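Local coordinates for 33-36 kDa outer membrane protein (Acinetobacter baumannii, PDB 6GIE), which probably forms a beta-barrel channel that lets small solutes cross the bacterial outer membrane, at residues 103-106 and 111-114. Sequence-based numbering, arbitrary orientation.
Sequences AYLP and PVYA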
ATOM      1  N   ALA A 103      -8.309  -8.023  -8.395  1.00 17.10           N
ATOM      2  CA  ALA A 103      -8.371  -9.041  -9.428  1.00 20.13           C
ATOM      3  C   ALA A 103      -7.364  -8.689 -10.530  1.00 20.44           C
ATOM      4  O   ALA A 103      -7.412  -7.581 -11.043  1.00 19.05           O
ATOM      5  CB  ALA A 103      -9.746  -9.055 -10.034  1.00 21.18           C
ATOM      6  N   TYR A 104      -6.456  -9.625 -10.829  1.00 21.42           N
ATOM      7  CA  TYR A 104      -5.565  -9.577 -12.020  1.00 24.80           C
ATOM      8  C   TYR A 104      -6.102 -10.603 -12.987  1.00 25.85           C
ATOM      9  O   TYR A 104      -6.277 -11.789 -12.651  1.00 26.43           O
ATOM     10  CB  TYR A 104      -4.124  -9.971 -11.694  1.00 24.47           C
ATOM     11  CG  TYR A 104      -3.476  -9.045 -10.715  1.00 26.17           C
ATOM     12  CD1 TYR A 104      -3.723  -9.162  -9.327  1.00 22.90           C
ATOM     13  CD2 TYR A 104      -2.608  -8.047 -11.150  1.00 28.44           C
ATOM     14  CE1 TYR A 104      -3.118  -8.276  -8.420  1.00 36.53           C
ATOM     15  CE2 TYR A 104      -1.983  -7.182 -10.229  1.00 34.37           C
ATOM     16  CZ  TYR A 104      -2.240  -7.298  -8.882  1.00 30.85           C
ATOM     17  OH  TYR A 104      -1.662  -6.414  -8.010  1.00 52.42           O
ATOM     18  N   LEU A 105      -6.342 -10.166 -14.194  1.00 28.98           N
ATOM     19  CA  LEU A 105      -6.972 -11.021 -15.177  1.00 30.35           C
ATOM     20  C   LEU A 105      -6.151 -10.925 -16.437  1.00 31.05           C
ATOM     21  O   LEU A 105      -6.212  -9.923 -17.148  1.00 31.40           O
ATOM     22  CB  LEU A 105      -8.422 -10.597 -15.415  1.00 31.04           C
ATOM     23  CG  LEU A 105      -9.114 -11.169 -16.670  1.00 38.85           C
ATOM     24  CD1 LEU A 105      -9.339 -12.667 -16.541  1.00 37.15           C
ATOM     25  CD2 LEU A 105     -10.419 -10.454 -16.950  1.00 38.18           C
ATOM     26  N   PRO A 106      -5.343 -11.953 -16.698  1.00 36.42           N
ATOM     27  CA  PRO A 106      -4.661 -12.109 -18.012  1.00 35.08           C
ATOM     28  C   PRO A 106      -5.672 -12.147 -19.163  1.00 34.84           C
ATOM     29  O   PRO A 106      -6.764 -12.677 -18.987  1.00 32.48           O
ATOM     30  CB  PRO A 106      -3.963 -13.471 -17.901  1.00 36.77           C
ATOM     31  CG  PRO A 106      -3.821 -13.705 -16.421  1.00 39.46           C
ATOM     32  CD  PRO A 106      -4.954 -12.995 -15.730  1.00 34.84           C
ATOM     33  N   PRO A 111      -2.474  -7.883 -19.515  1.00 30.19           N
ATOM     34  CA  PRO A 111      -3.100  -8.247 -18.244  1.00 28.18           C
ATOM     35  C   PRO A 111      -3.924  -7.062 -17.783  1.00 27.35           C
ATOM     36  O   PRO A 111      -3.491  -5.912 -17.888  1.00 32.95           O
ATOM     37  CB  PRO A 111      -1.912  -8.512 -17.325  1.00 27.12           C
ATOM     38  CG  PRO A 111      -0.780  -8.842 -18.289  1.00 29.52           C
ATOM     39  CD  PRO A 111      -1.000  -7.978 -19.458  1.00 27.15           C
ATOM     40  N   VAL A 112      -5.112  -7.352 -17.298  1.00 25.28           N
ATOM     41  CA  VAL A 112      -6.058  -6.360 -16.829  1.00 24.33           C
ATOM     42  C   VAL A 112      -6.203  -6.519 -15.273  1.00 21.37           C
ATOM     43  O   VAL A 112      -5.803  -7.489 -14.697  1.00 19.72           O
ATOM     44  CB  VAL A 112      -7.340  -6.572 -17.686  1.00 34.91           C
ATOM     45  CG1 VAL A 112      -8.645  -6.344 -16.933  1.00 31.54           C
ATOM     46  CG2 VAL A 112      -7.215  -5.756 -19.003  1.00 35.02           C
ATOM     47  N   TYR A 113      -6.718  -5.512 -14.609  1.00 20.17           N
ATOM     48  CA  TYR A 113      -6.688  -5.406 -13.190  1.00 19.92           C
ATOM     49  C   TYR A 113      -7.909  -4.613 -12.756  1.00 19.18           C
ATOM     50  O   TYR A 113      -8.274  -3.647 -13.434  1.00 19.18           O
ATOM     51  CB  TYR A 113      -5.451  -4.652 -12.768  1.00 19.17           C
ATOM     52  CG  TYR A 113      -5.428  -4.285 -11.294  1.00 20.15           C
ATOM     53  CD1 TYR A 113      -5.974  -3.086 -10.845  1.00 19.30           C
ATOM     54  CD2 TYR A 113      -4.824  -5.107 -10.360  1.00 19.96           C
ATOM     55  CE1 TYR A 113      -5.970  -2.757  -9.524  1.00 17.35           C
ATOM     56  CE2 TYR A 113      -4.824  -4.779  -9.032  1.00 18.04           C
ATOM     57  CZ  TYR A 113      -5.402  -3.582  -8.626  1.00 19.00           C
ATOM     58  OH  TYR A 113      -5.343  -3.178  -7.284  1.00 18.65           O
ATOM     59  N   ALA A 114      -8.569  -5.074 -11.684  1.00 17.13           N
ATOM     60  CA  ALA A 114      -9.659  -4.338 -11.083  1.00 17.42           C
ATOM     61  C   ALA A 114      -9.596  -4.405  -9.583  1.00 18.71           C
ATOM     62  O   ALA A 114      -9.068  -5.379  -9.051  1.00 19.68           O
ATOM     63  CB  ALA A 114     -10.930  -4.882 -11.571  1.00 18.66           C
TER
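Two pairs of backbone hydrogen bonds join A103 to A114 and L105 to V112, holding the ends of neighbouring antiparallel strands together. All four are short and close to straight: A103 N lies 2.8 Å from A114 O, and L105 N is equally near V112 O. Two CA-H...O contacts supplement this ladder, the shorter running from Y113 CA to A103 O at 3.1 Å.

Between these bonded pairs sits the non-hydrogen-bonded pair Y104-Y113, whose side chains run alongside each other on one face of the sheet. Their rings form an edge-to-face (T-shaped) pair with centroids 4.9 Å apart and planes at 69°. The CD2-CE2 side of Y113 is turned to one face of Y104, with Y113 CD2 3.5 Å from Y104 CE2, near the rim. Farther along the same side, Y113 CE2 comes within 3.6 Å of Y104 CZ. Different first torsions bring the rings together: CG of Y113 is anti to its backbone N (chi1 171°), that of Y104 anti to its carbonyl carbon (chi1 -62°). Beyond the pair, Y113 OH is hydrogen-bonded to E102, which helps fix the ring of this buried residue, while Y104 also packs on Q71.

The other face carries A103, L105, V112 and A114, where the one apolar side-chain contact is slight, L105 CD2 lying 4.5 Å from V112 CG1. Prolines P106 and P111 flank the four-residue connection, their CA atoms 4.2 Å apart. P111 and Y113 continue the backbone bonding into strand 135-146, placing this antiparallel beta hairpin of strands 94-105 and 112-121 in the meandering wall of a porin-type beta-barrel.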